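Local coordinates for protein UDP-4-amino-4,6-dideoxy-N-acetyl-beta-L-altrosamine transaminase (Helicobacter pylori, PDB 2FNU) that catalyses the PLP-dependent transamination of a UDP-linked 4-keto sugar, the second step in making pseudaminic acid, which modifies flagellin, at residues 42-47 / 157-162; 183-188 / 244-249. One frame throughout, in Å; residues are numbered along the deposited sequence.

Contact 1 of 2, residues 42-47 / 157-162; sequences CEFLGV and HALGSE. With PMP (4'-deoxy-4'-aminopyridoxal-5'-phosphate), chain E.
F44 meets L159 and G160 with its CE2 corner: CE2 lies 4.0 Å from L159 CG and 4.0 Å from G160 N. The amide nitrogen sits at the ring edge, near the ring plane, whereas L159 comes up obliquely. With its CG anti to the backbone N (chi1 -176°), F44 projects from the last turn of helix 32-45 toward the loop. Beside it, L45 adds a methyl-to-methyl contact, CD2 to L159 CD1 at 4.2 Å, the two side chains crossing at about a right angle. L159 CD1 is thus touched by both the F44 ring and the L45 methyl. The L45-L159 side, both residues buried, is the closer-packed part of a modest interface of 135 Å². The F44 side is nearer solvent: its ring is partly exposed and makes a cation-pi contact with K167. G160 takes part through its backbone, which lies along the ring margin. A158-S161 form a type II turn closed by S161 N to A158 O (2.9 Å), and G160 has the positive phi (99°) expected at its third position. At the inner end of the loop, H157 NE2 is hydrogen-bonded to PMP O3 at 2.9 Å, the oxygen lying at the ring edge close to its plane. A131 N bonds H157 ND1, and the two bonds fix how the imidazole is turned. F177 of strand 174-178 touches L45 and L159, V194 of strand 191-195 touches L45, and L243 of helix 233-244 packs on F44 and L159, so the contact joins the end of helix 32-45 to the loop 157-162 that carries H157, beside the central sheet.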
# COMPACT_ATOMS: atom_id res chain seq x y z
N CYS B 42 1.29 19.68 -7.42
CA CYS B 42 0.39 20.53 -8.21
C CYS B 42 1.16 21.74 -8.75
O CYS B 42 0.94 22.15 -9.89
CB CYS B 42 -0.78 21.01 -7.35
SG CYS B 42 -1.94 19.66 -6.99
N GLU B 43 2.03 22.32 -7.93
CA GLU B 43 2.81 23.49 -8.35
C GLU B 43 3.82 23.12 -9.43
O GLU B 43 3.98 23.83 -10.43
CB GLU B 43 3.49 24.14 -7.15
CG GLU B 43 2.46 24.75 -6.23
CD GLU B 43 3.02 25.82 -5.32
OE1 GLU B 43 3.99 26.50 -5.71
OE2 GLU B 43 2.45 25.98 -4.21
N PHE B 44 4.46 21.96 -9.27
CA PHE B 44 5.43 21.50 -10.26
C PHE B 44 4.81 21.22 -11.62
O PHE B 44 5.39 21.55 -12.65
CB PHE B 44 6.09 20.23 -9.70
CG PHE B 44 7.21 19.66 -10.55
CD1 PHE B 44 8.46 20.24 -10.56
CD2 PHE B 44 7.01 18.49 -11.28
CE1 PHE B 44 9.49 19.70 -11.33
CE2 PHE B 44 8.04 17.95 -12.05
CZ PHE B 44 9.27 18.55 -12.06
N LEU B 45 3.62 20.61 -11.62
CA LEU B 45 2.98 20.16 -12.85
C LEU B 45 1.97 21.16 -13.43
O LEU B 45 1.58 21.05 -14.60
CB LEU B 45 2.27 18.82 -12.60
CG LEU B 45 3.21 17.68 -12.20
CD1 LEU B 45 2.35 16.52 -11.73
CD2 LEU B 45 4.11 17.29 -13.37
N GLY B 46 1.51 22.10 -12.61
CA GLY B 46 0.44 23.02 -13.02
C GLY B 46 -0.93 22.34 -13.13
O GLY B 46 -1.71 22.63 -14.05
N VAL B 47 -1.21 21.43 -12.18
CA VAL B 47 -2.50 20.73 -12.15
C VAL B 47 -3.31 21.13 -10.93
O VAL B 47 -2.78 21.70 -9.97
CB VAL B 47 -2.33 19.18 -12.22
CG1 VAL B 47 -1.69 18.79 -13.55
CG2 VAL B 47 -1.52 18.65 -11.06
N HIS B 157 6.85 6.59 -15.46
CA HIS B 157 8.25 6.88 -15.79
C HIS B 157 8.55 8.36 -15.96
O HIS B 157 9.73 8.73 -16.13
CB HIS B 157 8.64 6.24 -17.14
CG HIS B 157 8.58 4.75 -17.15
ND1 HIS B 157 9.07 4.01 -18.21
CD2 HIS B 157 8.09 3.86 -16.26
CE1 HIS B 157 8.88 2.72 -17.97
NE2 HIS B 157 8.29 2.60 -16.79
N ALA B 158 7.51 9.19 -15.96
CA ALA B 158 7.62 10.47 -16.68
C ALA B 158 7.52 11.75 -15.87
O ALA B 158 7.27 12.81 -16.46
CB ALA B 158 6.59 10.52 -17.83
N LEU B 159 7.74 11.69 -14.56
CA LEU B 159 7.74 12.94 -13.80
C LEU B 159 8.85 13.88 -14.31
O LEU B 159 10.04 13.54 -14.30
CB LEU B 159 7.89 12.69 -12.30
CG LEU B 159 7.73 13.97 -11.47
CD1 LEU B 159 6.28 14.39 -11.33
CD2 LEU B 159 8.37 13.75 -10.11
N GLY B 160 8.43 15.06 -14.76
CA GLY B 160 9.36 16.03 -15.32
C GLY B 160 9.42 16.03 -16.84
O GLY B 160 9.93 16.97 -17.45
N SER B 161 8.90 14.97 -17.46
CA SER B 161 8.82 14.93 -18.93
C SER B 161 7.85 15.97 -19.45
O SER B 161 6.92 16.37 -18.74
CB SER B 161 8.38 13.54 -19.41
OG SER B 161 9.33 12.57 -19.00
N GLU B 162 8.07 16.38 -20.71
CA GLU B 162 7.26 17.42 -21.36
C GLU B 162 6.68 16.98 -22.71
O GLU B 162 7.19 16.06 -23.37
CB GLU B 162 8.10 18.68 -21.57
CG GLU B 162 8.51 19.31 -20.24
CD GLU B 162 9.37 20.56 -20.38
OE1 GLU B 162 9.58 21.07 -21.51
OE2 GLU B 162 9.85 21.04 -19.33
N1 PMP E . 3.45 1.42 -14.46
C2 PMP E . 4.71 1.42 -15.01
C2A PMP E . 4.87 1.90 -16.43
C3 PMP E . 5.79 1.00 -14.23
O3 PMP E . 7.06 1.03 -14.74
C4 PMP E . 5.59 0.55 -12.90
C4A PMP E . 6.74 0.01 -12.07
N4A PMP E . 7.73 -0.68 -12.87
C5 PMP E . 4.31 0.62 -12.35
C6 PMP E . 3.27 1.11 -13.14
C5A PMP E . 4.02 0.19 -10.92
O4P PMP E . 4.51 1.22 -10.08
P PMP E . 4.85 0.90 -8.54
O1P PMP E . 6.16 0.14 -8.56
O2P PMP E . 5.05 2.25 -7.91
O3P PMP E . 3.71 0.14 -7.92

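Contact 2 of 2, residues 183-188 / 244-249; sequences KPITTA and KKAPFL. With PMP (4'-deoxy-4'-aminopyridoxal-5'-phosphate), chain E.
Beside the apolar packing of I185 on A246 and L249, the flat group is the pyridine ring of PMP, whose O3 K183 reaches from above the ring plane, with NZ beyond the ring's outline. K183 NZ donates to PMP O3 at 3.2 Å and stands 3.9 Å from PMP N4A. Bends at chi2 and chi4 bring the amine there. K183 is the lysine that carries the cofactor as an internal aldimine; here it is not attached, and the cofactor is modelled as PMP beside the nucleotide sugar, in a complex described as the external aldimine. Across the segments the packing is small and wholly buried. I185 has CG1 between its backbone N and carbonyl carbon (chi1 64°), which sets CG2 against the start of helix 246-264: CG2 lies 3.9 Å from A246 CB and 4.2 Å from L249 CD1, with the I185 and L249 side chains at about a right angle. The attachment lysine in a loop between strands 174-178 and 191-195, beside a seven-stranded mixed sheet, is the arrangement of fold type I aminotransferases. One water supplies the polar link, donating to P184 O at 3.1 Å and to A246 O at 3.0 Å; P184 O also accepts from R253 NH1, so two donors grip this carbonyl. K245 occupies the N-cap position and its carbonyl accepts from L249 N, while its amine forms salt bridges with D12 and D15. Further along the loop, T186 OG1 takes the A188 N-H at 2.8 Å, an ST turn, and is also bonded to F179 O. Q242 OE1 of helix 233-244 receives the T186 N-H, and L28 of the second subunit packs on T186.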
# COMPACT_ATOMS: atom_id res chain seq x y z
N LYS B 183 12.82 5.26 -9.56
CA LYS B 183 12.12 6.19 -10.44
C LYS B 183 12.73 7.60 -10.43
O LYS B 183 13.66 7.87 -9.66
CB LYS B 183 10.64 6.21 -10.11
CG LYS B 183 9.90 4.91 -10.50
CD LYS B 183 9.73 4.77 -12.00
CE LYS B 183 8.84 3.56 -12.32
NZ LYS B 183 9.36 2.79 -13.47
N PRO B 184 12.25 8.49 -11.31
CA PRO B 184 12.87 9.82 -11.40
C PRO B 184 13.08 10.54 -10.08
O PRO B 184 14.12 11.19 -9.88
CB PRO B 184 11.93 10.57 -12.35
CG PRO B 184 11.51 9.47 -13.32
CD PRO B 184 11.24 8.30 -12.38
N ILE B 185 12.10 10.46 -9.18
CA ILE B 185 12.33 10.80 -7.77
C ILE B 185 11.74 9.65 -6.98
O ILE B 185 10.91 8.90 -7.51
CB ILE B 185 11.69 12.13 -7.30
CG1 ILE B 185 10.16 12.07 -7.39
CG2 ILE B 185 12.32 13.33 -8.03
CD1 ILE B 185 9.44 13.26 -6.68
N THR B 186 12.11 9.54 -5.71
CA THR B 186 11.65 8.40 -4.92
C THR B 186 11.13 8.74 -3.53
O THR B 186 11.55 9.72 -2.91
CB THR B 186 12.75 7.33 -4.78
OG1 THR B 186 12.18 6.14 -4.23
CG2 THR B 186 13.89 7.81 -3.85
N THR B 187 10.21 7.90 -3.07
CA THR B 187 9.77 7.86 -1.67
C THR B 187 9.95 6.42 -1.14
O THR B 187 9.24 6.02 -0.20
CB THR B 187 8.29 8.30 -1.56
OG1 THR B 187 7.44 7.42 -2.32
CG2 THR B 187 8.12 9.71 -2.10
N ALA B 188 10.89 5.67 -1.75
CA ALA B 188 11.15 4.23 -1.54
C ALA B 188 10.11 3.35 -2.22
O ALA B 188 10.45 2.54 -3.08
CB ALA B 188 11.30 3.88 -0.04
N LYS B 244 12.04 18.86 -4.86
CA LYS B 244 12.71 20.18 -4.91
C LYS B 244 13.92 20.18 -5.83
O LYS B 244 14.31 21.24 -6.35
CB LYS B 244 13.14 20.62 -3.51
CG LYS B 244 11.99 21.18 -2.68
CD LYS B 244 12.38 21.42 -1.22
CE LYS B 244 11.20 22.01 -0.45
NZ LYS B 244 11.23 21.81 1.03
N LYS B 245 14.53 19.01 -6.03
CA LYS B 245 15.67 18.90 -6.95
C LYS B 245 15.37 18.04 -8.17
O LYS B 245 16.30 17.60 -8.86
CB LYS B 245 16.93 18.39 -6.23
CG LYS B 245 16.78 17.07 -5.54
CD LYS B 245 18.11 16.57 -5.00
CE LYS B 245 17.87 15.53 -3.93
NZ LYS B 245 17.48 16.16 -2.62
N ALA B 246 14.09 17.82 -8.47
CA ALA B 246 13.76 16.95 -9.61
C ALA B 246 14.39 17.43 -10.93
O ALA B 246 14.87 16.61 -11.70
CB ALA B 246 12.23 16.78 -9.75
N PRO B 247 14.36 18.75 -11.22
CA PRO B 247 15.01 19.18 -12.47
C PRO B 247 16.52 18.91 -12.51
O PRO B 247 17.06 18.54 -13.56
CB PRO B 247 14.71 20.68 -12.51
CG PRO B 247 13.40 20.80 -11.74
CD PRO B 247 13.63 19.86 -10.58
N PHE B 248 17.20 19.11 -11.37
CA PHE B 248 18.63 18.81 -11.25
C PHE B 248 18.90 17.33 -11.53
O PHE B 248 19.80 16.98 -12.31
CB PHE B 248 19.13 19.21 -9.86
CG PHE B 248 20.53 18.75 -9.55
CD1 PHE B 248 21.62 19.53 -9.90
CD2 PHE B 248 20.76 17.53 -8.91
CE1 PHE B 248 22.93 19.10 -9.62
CE2 PHE B 248 22.06 17.10 -8.62
CZ PHE B 248 23.14 17.89 -8.99
N LEU B 249 18.13 16.45 -10.90
CA LEU B 249 18.32 15.02 -11.09
C LEU B 249 18.05 14.64 -12.55
O LEU B 249 18.77 13.83 -13.14
CB LEU B 249 17.37 14.24 -10.15
CG LEU B 249 17.61 14.48 -8.65
CD1 LEU B 249 16.45 13.93 -7.80
CD2 LEU B 249 18.94 13.86 -8.20
N1 PMP E . 3.45 1.42 -14.46
C2 PMP E . 4.71 1.42 -15.01
C2A PMP E . 4.87 1.90 -16.43
C3 PMP E . 5.79 1.00 -14.23
O3 PMP E . 7.06 1.03 -14.74
C4 PMP E . 5.59 0.55 -12.90
C4A PMP E . 6.74 0.01 -12.07
N4A PMP E . 7.73 -0.68 -12.87
C5 PMP E . 4.31 0.62 -12.35
C6 PMP E . 3.27 1.11 -13.14
C5A PMP E . 4.02 0.19 -10.92
O4P PMP E . 4.51 1.22 -10.08
P PMP E . 4.85 0.90 -8.54
O1P PMP E . 6.16 0.14 -8.56
O2P PMP E . 5.05 2.25 -7.91
O3P PMP E . 3.71 0.14 -7.92
O HOH W 1 13.97 13.74 -11.65

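Contacts 1 and 2 follow one another along the chain, their centres 12 Å apart, and they touch directly. Near the cofactor, H157 CD2 of contact 1 stands 3.3 Å from K183 NZ of contact 2, and both residues face O3 of PMP. Away from the cofactor the two apolar patches merge, with L159 CD2 3.6 Å from I185 CD1, and L243 of helix 233-244 touches both of these residues. Between the two points P184 CG lies 3.4 Å from H157 O. The loops touch through H157 and L159 on one side and K183, P184 and I185 on the other, and contact 1 reaches helix 32-45 as contact 2 reaches helix 246-264.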